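Side-chain contacts in ATP synthase subunit s, mitochondrial (Bos taurus, PDB 3E4G), which regulates mitochondrial ATP synthase, being needed for its proton conduction and blocking a proton leak through an alternative exit pathway: residues H15-I18 with R19-P23; E110-Q113 with K114-E118; I76-D79 with H80-G83; I133-H136 with H137-N140. The protein carries 1 engineered substitution. All coordinates share one frame; numbering follows the deposited sequence.

Interaction 1: residues H15-I18 with R19-P23; sequences HDRI and RDVGP
Asp16 and Arg19 run alongside each other on the helix surface. Arg19 NH1 reaches Asp16 OD1 at 2.8 Å, a salt bridge whose hydrogen bond is weak because it bends to 130°. The carboxylate and guanidinium planes are turned 41° apart. The same guanidinium also meets Asp20: Arg19 NH2 stands 3.1 Å from Asp20 OD1, on the syn side but out of the carboxylate plane. The Arg19 chain is extended until it bends at chi3 (62°), and this bend brings its end back over the helix between the two acids.

Arg17 and Val21 make the second pair, one turn apart. Val21 CG1 sits over the centre of the Arg17 guanidinium face, 3.6 Å from CZ. The edge of that group is used differently: a water accepts from Arg17 NH1 at 2.9 Å and donates to Asp20 OD2 at 2.7 Å. In this engineered variant Arg17 NH2 also pairs with Glu29, the substituted residue. Ile18 CG2 touches Pro23 CG at 3.9 Å.

Behind the side chains runs the backbone ladder, in which Val21 N donates to Arg17 O. It ends with Gly22 N bonded to Ile18 O. Gly22 turns to positive phi, where a CB would jam against the Val21 carbonyl O and crowd Pro23 CD; it stands just before the next helix. This is a glycine-terminated helix end leading directly into a proline-started helix, within the N-terminal domain.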
# COMPACT_ATOMS: atom_id res chain seq x y z
N HIS A 15 17.75 3.87 -5.77
CA HIS A 15 17.60 3.22 -7.09
C HIS A 15 18.72 2.26 -7.38
O HIS A 15 18.57 1.33 -8.16
CB HIS A 15 17.42 4.26 -8.20
CG HIS A 15 16.08 4.97 -8.16
ND1 HIS A 15 14.89 4.38 -8.56
CD2 HIS A 15 15.73 6.14 -7.57
CE1 HIS A 15 13.90 5.22 -8.34
NE2 HIS A 15 14.38 6.31 -7.76
N ASP A 16 19.88 2.48 -6.76
CA ASP A 16 20.99 1.52 -6.88
C ASP A 16 20.58 0.21 -6.26
O ASP A 16 20.90 -0.89 -6.79
CB ASP A 16 22.25 2.05 -6.24
CG ASP A 16 22.87 3.23 -6.96
OD1 ASP A 16 22.64 3.37 -8.18
OD2 ASP A 16 23.51 4.00 -6.23
N ARG A 17 19.87 0.27 -5.15
CA ARG A 17 19.47 -0.90 -4.51
C ARG A 17 18.44 -1.70 -5.38
O ARG A 17 18.50 -2.96 -5.54
CB ARG A 17 18.85 -0.63 -3.12
CG ARG A 17 18.49 -1.85 -2.33
CD ARG A 17 19.74 -2.68 -2.01
NE ARG A 17 19.42 -3.77 -1.11
CZ ARG A 17 20.29 -4.75 -0.84
NH1 ARG A 17 21.55 -4.71 -1.38
NH2 ARG A 17 19.97 -5.74 -0.09
N ILE A 18 17.49 -0.99 -5.95
CA ILE A 18 16.54 -1.60 -6.90
C ILE A 18 17.28 -2.29 -8.05
O ILE A 18 16.96 -3.43 -8.44
CB ILE A 18 15.49 -0.60 -7.44
CG1 ILE A 18 14.60 -0.10 -6.30
CG2 ILE A 18 14.69 -1.18 -8.56
CD1 ILE A 18 13.70 1.02 -6.64
N ARG A 19 18.34 -1.64 -8.56
CA ARG A 19 19.12 -2.22 -9.67
C ARG A 19 19.75 -3.51 -9.21
O ARG A 19 19.89 -4.48 -9.96
CB ARG A 19 20.12 -1.22 -10.16
CG ARG A 19 20.88 -1.67 -11.37
CD ARG A 19 22.16 -0.77 -11.57
NE ARG A 19 23.03 -0.94 -10.39
CZ ARG A 19 23.53 0.05 -9.65
NH1 ARG A 19 23.22 1.31 -9.94
NH2 ARG A 19 24.31 -0.21 -8.60
N ASP A 20 20.30 -3.51 -8.00
CA ASP A 20 21.13 -4.62 -7.47
C ASP A 20 20.30 -5.84 -7.09
O ASP A 20 20.74 -6.95 -7.36
CB ASP A 20 22.05 -4.20 -6.28
CG ASP A 20 23.16 -3.24 -6.71
OD1 ASP A 20 23.44 -3.08 -7.93
OD2 ASP A 20 23.71 -2.63 -5.72
N VAL A 21 19.17 -5.65 -6.43
CA VAL A 21 18.42 -6.75 -5.87
C VAL A 21 17.01 -6.90 -6.41
O VAL A 21 16.34 -7.88 -6.11
CB VAL A 21 18.38 -6.71 -4.30
CG1 VAL A 21 19.83 -6.85 -3.77
CG2 VAL A 21 17.62 -5.51 -3.77
N GLY A 22 16.61 -5.96 -7.23
CA GLY A 22 15.30 -6.00 -7.88
C GLY A 22 14.23 -5.28 -7.05
O GLY A 22 14.36 -5.10 -5.83
N PRO A 23 13.14 -4.89 -7.71
CA PRO A 23 12.08 -4.12 -7.05
C PRO A 23 11.50 -4.84 -5.85
O PRO A 23 11.23 -4.18 -4.83
CB PRO A 23 11.04 -3.93 -8.17
CG PRO A 23 11.90 -3.83 -9.43
CD PRO A 23 13.00 -4.86 -9.21
O HOH W 1 22.89 -2.76 -3.10

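Interaction 2: residues E110-Q113 with K114-E118; sequences ENLQ and KSMLE
Lys114 lies along the backbone of Glu110, one turn earlier in the same short helix. Its apolar stem does the touching: CG is 3.2 Å from Glu110 O and CD follows closely. Lys114 CG lies beside its backbone N (chi1 -67°), and that N donates to Glu110 O, which carries CG and CD past the same oxygen. The charged ends, Glu110 OE1 and Lys114 NZ, are 4.9 Å apart and not in contact.

The one apolar side-chain pair is Leu112 with Met116, both buried. Leu112 CB meets Met116 CG at 4.1 Å. The Met116 chain then bends away.

Backbone hydrogen bonds hold the helix end. Lys114 N donates to Glu110 O at 3.0 Å, and Met116 N donates to Leu112 O at 2.9 Å. Ser115 N makes only weak bonds to Asn111 O and Leu112 O, as the last turn opens before Met116 leaves helical geometry.

Other polar side chains find their strongest partners outside the helix. Ser115 OG bonds to Val87 O and is also 3.1 Å from Asn111 O. Asn111 ND2 bonds to the carbonyls of Leu84 and Met81, while Gln113 NE2 bonds to Ser107 O.

The helix 110-115 closes LRR 3 and delivers the chain to strand 118-122. Met116 packs on Ile90 of strand 89-93, and Leu112 fits between Met81 and Phe138 from the loops of the repeats before and after.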
# COMPACT_ATOMS: atom_id res chain seq x y z
N GLU A 110 0.46 1.90 -13.08
CA GLU A 110 -0.26 0.95 -13.94
C GLU A 110 -0.03 -0.48 -13.51
O GLU A 110 -0.90 -1.33 -13.70
CB GLU A 110 0.12 1.13 -15.43
CG GLU A 110 -0.35 2.51 -15.94
CD GLU A 110 -0.34 2.55 -17.46
OE1 GLU A 110 0.70 2.23 -18.08
OE2 GLU A 110 -1.38 2.94 -18.01
N ASN A 111 1.18 -0.77 -13.02
CA ASN A 111 1.49 -2.10 -12.53
C ASN A 111 0.54 -2.52 -11.42
O ASN A 111 0.13 -3.70 -11.33
CB ASN A 111 2.95 -2.21 -12.13
CG ASN A 111 3.37 -1.14 -11.14
OD1 ASN A 111 3.27 0.10 -11.48
ND2 ASN A 111 3.84 -1.49 -9.98
N LEU A 112 0.22 -1.60 -10.50
CA LEU A 112 -0.75 -1.90 -9.42
C LEU A 112 -2.15 -1.94 -9.95
O LEU A 112 -2.99 -2.75 -9.50
CB LEU A 112 -0.67 -0.87 -8.30
CG LEU A 112 0.68 -0.84 -7.53
CD1 LEU A 112 0.58 0.17 -6.40
CD2 LEU A 112 0.99 -2.21 -6.94
N GLN A 113 -2.50 -1.05 -10.90
CA GLN A 113 -3.86 -1.12 -11.49
C GLN A 113 -4.12 -2.52 -12.06
O GLN A 113 -5.22 -3.06 -11.96
CB GLN A 113 -4.01 -0.11 -12.63
CG GLN A 113 -3.86 1.34 -12.17
CD GLN A 113 -3.85 2.31 -13.37
OE1 GLN A 113 -3.91 1.86 -14.53
NE2 GLN A 113 -3.75 3.58 -13.06
N LYS A 114 -3.09 -3.11 -12.69
CA LYS A 114 -3.25 -4.43 -13.31
C LYS A 114 -3.42 -5.54 -12.33
O LYS A 114 -4.15 -6.50 -12.60
CB LYS A 114 -2.03 -4.72 -14.23
CG LYS A 114 -1.98 -3.81 -15.43
CD LYS A 114 -0.56 -3.72 -15.98
CE LYS A 114 -0.46 -2.75 -17.17
NZ LYS A 114 0.90 -2.62 -17.61
N SER A 115 -2.75 -5.47 -11.18
CA SER A 115 -2.68 -6.64 -10.26
C SER A 115 -3.59 -6.52 -9.05
O SER A 115 -3.94 -7.57 -8.47
CB SER A 115 -1.26 -6.82 -9.77
OG SER A 115 -0.80 -5.68 -9.08
N MET A 116 -3.96 -5.32 -8.60
CA MET A 116 -4.61 -5.18 -7.30
C MET A 116 -5.99 -5.76 -7.28
O MET A 116 -6.86 -5.45 -8.11
CB MET A 116 -4.64 -3.69 -6.93
CG MET A 116 -3.33 -3.25 -6.30
SD MET A 116 -3.02 -3.96 -4.67
CE MET A 116 -4.32 -3.15 -3.71
N LEU A 117 -6.23 -6.55 -6.24
CA LEU A 117 -7.52 -7.22 -5.99
C LEU A 117 -8.22 -6.77 -4.70
O LEU A 117 -9.44 -6.79 -4.65
CB LEU A 117 -7.35 -8.76 -5.94
CG LEU A 117 -6.67 -9.37 -7.16
CD1 LEU A 117 -6.52 -10.88 -6.96
CD2 LEU A 117 -7.51 -9.07 -8.44
N GLU A 118 -7.44 -6.45 -3.67
CA GLU A 118 -8.00 -6.23 -2.34
C GLU A 118 -7.24 -5.08 -1.66
O GLU A 118 -6.01 -5.10 -1.63
CB GLU A 118 -7.83 -7.49 -1.49
CG GLU A 118 -7.98 -7.36 0.02
CD GLU A 118 -7.76 -8.63 0.78
OE1 GLU A 118 -8.42 -9.64 0.37
OE2 GLU A 118 -6.97 -8.58 1.74

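Interaction 3: residues I76-D79 with H80-G83; sequences IGFD and HMEG
Gly77 O is held twice by His80. The ring atom His80 ND1 donates to it at 2.8 Å, in the carbonyl plane and on a lone pair, with the oxygen in the plane of the ring. The backbone His80 N donates to the same Gly77 O at 3.0 Å from above the carbonyl plane. With CG anti to the carbonyl carbon (chi1 -73°), the ring is brought back beside this oxygen. The His80 ring also stacks on Trp30. With an alanine at this position, Gly77 O would probably keep the backbone bond alone, and Trp30 would lose its stacked partner.

The buried side is well packed. Phe78 meets Trp30 edge-to-face and touches Cys102. Met81 CG comes to the edge of the phenyl ring, and Phe78 and Met81 both touch Leu106.

The other side is looser. Glu82 is exposed and its end leads away, leaving Glu82 N to Asp79 O (3.2 Å) as its bond to this turn. Asp79 is the exception there, its carboxylate held by Arg105 in a salt bridge.

Bonds from each residue to the third one before it, repeated at His80, Met81 and Glu82, are the signature of a 3-10 helix. It forms part of the convex side of LRR 2.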
# COMPACT_ATOMS: atom_id res chain seq x y z
N ILE A 76 6.67 9.63 -1.01
CA ILE A 76 7.58 9.15 -2.02
C ILE A 76 8.14 7.76 -1.62
O ILE A 76 8.72 7.09 -2.49
CB ILE A 76 8.58 10.18 -2.54
CG1 ILE A 76 9.39 10.52 -1.34
CG2 ILE A 76 7.89 11.29 -3.32
CD1 ILE A 76 9.59 9.71 -0.04
N GLY A 77 7.94 7.24 -0.39
CA GLY A 77 8.28 5.83 -0.14
C GLY A 77 7.54 4.90 -1.11
O GLY A 77 8.06 3.86 -1.49
N PHE A 78 6.33 5.30 -1.50
CA PHE A 78 5.55 4.47 -2.41
C PHE A 78 6.13 4.38 -3.79
O PHE A 78 5.69 3.51 -4.56
CB PHE A 78 4.09 4.93 -2.43
CG PHE A 78 3.34 4.66 -1.14
CD1 PHE A 78 2.92 3.38 -0.78
CD2 PHE A 78 3.10 5.66 -0.23
CE1 PHE A 78 2.27 3.14 0.41
CE2 PHE A 78 2.49 5.42 0.97
CZ PHE A 78 2.03 4.17 1.29
N ASP A 79 7.14 5.18 -4.13
CA ASP A 79 7.86 4.97 -5.37
C ASP A 79 8.55 3.60 -5.40
O ASP A 79 8.87 3.09 -6.50
CB ASP A 79 8.80 6.10 -5.68
CG ASP A 79 8.06 7.41 -6.09
OD1 ASP A 79 6.85 7.40 -6.34
OD2 ASP A 79 8.75 8.42 -6.14
N HIS A 80 8.77 2.99 -4.24
CA HIS A 80 9.28 1.59 -4.25
C HIS A 80 8.28 0.61 -4.91
O HIS A 80 8.63 -0.52 -5.20
CB HIS A 80 9.51 1.07 -2.82
CG HIS A 80 10.72 1.65 -2.13
ND1 HIS A 80 10.64 2.76 -1.30
CD2 HIS A 80 12.02 1.28 -2.11
CE1 HIS A 80 11.87 2.98 -0.82
NE2 HIS A 80 12.72 2.12 -1.30
N MET A 81 7.05 1.03 -5.04
CA MET A 81 5.93 0.17 -5.59
C MET A 81 6.08 0.09 -7.14
O MET A 81 5.40 -0.74 -7.74
CB MET A 81 4.54 0.74 -5.23
CG MET A 81 4.28 0.78 -3.70
SD MET A 81 4.28 -0.83 -2.81
CE MET A 81 2.92 -1.61 -3.58
N GLU A 82 6.85 1.00 -7.75
CA GLU A 82 6.78 1.18 -9.21
C GLU A 82 7.08 -0.05 -9.98
O GLU A 82 6.50 -0.25 -11.07
CB GLU A 82 7.75 2.31 -9.59
CG GLU A 82 7.49 2.86 -10.96
CD GLU A 82 8.04 2.07 -11.99
OE1 GLU A 82 9.13 1.46 -11.77
OE2 GLU A 82 7.49 2.05 -13.15
N GLY A 83 8.02 -0.85 -9.54
CA GLY A 83 8.51 -2.05 -10.29
C GLY A 83 7.82 -3.36 -9.95
O GLY A 83 8.21 -4.43 -10.46

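Interaction 4: residues I133-H136 with H137-N140; sequences IALH and HFRN
Ile133 O is gripped by two N-H groups of His136, which reach it from opposite faces of its plane. His136 ND1 donates at 2.7 Å with the oxygen in the plane of the ring, and His136 N donates at 3.1 Å. The ring folds back to that oxygen because CG stands between the backbone N and the carbonyl carbon (chi1 79°).

His137 lies alongside. The two imidazoles point the same way, 4.1 Å between centroids, with their planes 37° apart. His136 NE2 stands over one face of the His137 ring, 3.4 Å from its CE1. An alanine in place of His136 would probably leave Ile133 O with one donor fewer and take one neighbour from the face of the His137 ring, which would be less held.

Backbone bonds continue the tight turn. His137 N donates to Ala134 O, and Phe138 N to Leu135 O at 2.9 Å. Phe138 then centres an inverse gamma turn, which takes the chain off the helical path.

On the buried side, Leu135 CD2 meets Phe138 CE2 at 4.2 Å. Both side chains pack on Met119 of strand 118-122. Phe138 also touches Leu112 of helix 110-115, and His136 touches Ser165 of helix 155-165.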
# COMPACT_ATOMS: atom_id res chain seq x y z
N ILE A 133 -11.50 8.10 -3.52
CA ILE A 133 -12.05 8.07 -4.86
C ILE A 133 -10.93 7.78 -5.91
O ILE A 133 -11.22 7.13 -6.89
CB ILE A 133 -12.80 9.43 -5.13
CG1 ILE A 133 -14.07 9.49 -4.33
CG2 ILE A 133 -13.11 9.60 -6.62
CD1 ILE A 133 -15.20 8.64 -4.99
N ALA A 134 -9.68 8.16 -5.61
CA ALA A 134 -8.58 7.84 -6.46
C ALA A 134 -8.42 6.30 -6.74
O ALA A 134 -7.91 5.88 -7.78
CB ALA A 134 -7.32 8.43 -5.93
N LEU A 135 -8.88 5.50 -5.77
CA LEU A 135 -8.75 4.03 -5.90
C LEU A 135 -9.58 3.44 -7.01
O LEU A 135 -9.40 2.25 -7.34
CB LEU A 135 -9.08 3.35 -4.57
CG LEU A 135 -8.24 3.89 -3.39
CD1 LEU A 135 -8.80 3.25 -2.08
CD2 LEU A 135 -6.70 3.64 -3.63
N HIS A 136 -10.46 4.25 -7.62
CA HIS A 136 -11.24 3.72 -8.77
C HIS A 136 -10.32 3.30 -9.92
O HIS A 136 -10.74 2.46 -10.75
CB HIS A 136 -12.28 4.72 -9.24
CG HIS A 136 -11.77 5.79 -10.07
ND1 HIS A 136 -11.26 6.98 -9.60
CD2 HIS A 136 -11.82 5.90 -11.41
CE1 HIS A 136 -10.93 7.74 -10.65
NE2 HIS A 136 -11.22 7.08 -11.76
N HIS A 137 -9.09 3.77 -9.97
CA HIS A 137 -8.17 3.32 -11.04
C HIS A 137 -7.75 1.88 -10.85
O HIS A 137 -7.19 1.29 -11.80
CB HIS A 137 -6.92 4.20 -11.09
CG HIS A 137 -7.24 5.58 -11.53
ND1 HIS A 137 -7.71 5.92 -12.83
CD2 HIS A 137 -7.19 6.70 -10.85
CE1 HIS A 137 -7.99 7.19 -12.84
NE2 HIS A 137 -7.57 7.73 -11.71
N PHE A 138 -7.94 1.28 -9.68
CA PHE A 138 -7.69 -0.16 -9.45
C PHE A 138 -8.85 -0.92 -10.02
O PHE A 138 -9.77 -1.38 -9.35
CB PHE A 138 -7.42 -0.44 -7.98
CG PHE A 138 -6.15 0.12 -7.44
CD1 PHE A 138 -5.10 0.60 -8.23
CD2 PHE A 138 -5.92 0.08 -6.04
CE1 PHE A 138 -3.92 0.98 -7.68
CE2 PHE A 138 -4.72 0.50 -5.51
CZ PHE A 138 -3.72 0.95 -6.32
N ARG A 139 -8.80 -1.05 -11.38
CA ARG A 139 -9.96 -1.52 -12.15
C ARG A 139 -10.32 -2.94 -11.89
O ARG A 139 -11.41 -3.39 -12.25
CB ARG A 139 -9.74 -1.23 -13.65
CG ARG A 139 -8.51 -1.91 -14.24
CD ARG A 139 -8.33 -1.51 -15.69
NE ARG A 139 -7.12 -2.07 -16.31
CZ ARG A 139 -5.93 -1.50 -16.25
NH1 ARG A 139 -5.74 -0.35 -15.63
NH2 ARG A 139 -4.87 -2.12 -16.76
N ASN A 140 -9.39 -3.74 -11.31
CA ASN A 140 -9.61 -5.15 -10.99
C ASN A 140 -9.95 -5.38 -9.54
O ASN A 140 -10.07 -6.54 -9.09
CB ASN A 140 -8.38 -5.97 -11.36
CG ASN A 140 -8.06 -5.85 -12.84
OD1 ASN A 140 -6.91 -5.43 -13.18
ND2 ASN A 140 -9.00 -6.11 -13.69

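In the fold
From the N terminus, interaction 1 comes first, ending one short helix of the N-terminal domain and opening the next. Interaction 3 follows in LRR 2, in the loop between strands 63-69 and 89-93. Interaction 2 runs from the last helix of LRR 3 into the start of strand 118-122, and interaction 4 ends the helical part of LRR 4 before strand 143-147. All four are local turns in series, so none nests or crosses. They are joined laterally instead. Pro23 packs on Gly83, joining 1 to 3. The Asn111 bond to the Met81 carbonyl joins 3 to 2. A weak hydrogen bond from Arg139 NH1 to Gln113 OE1 joins 2 to 4. The N-terminal domain is thereby linked through successive repeats.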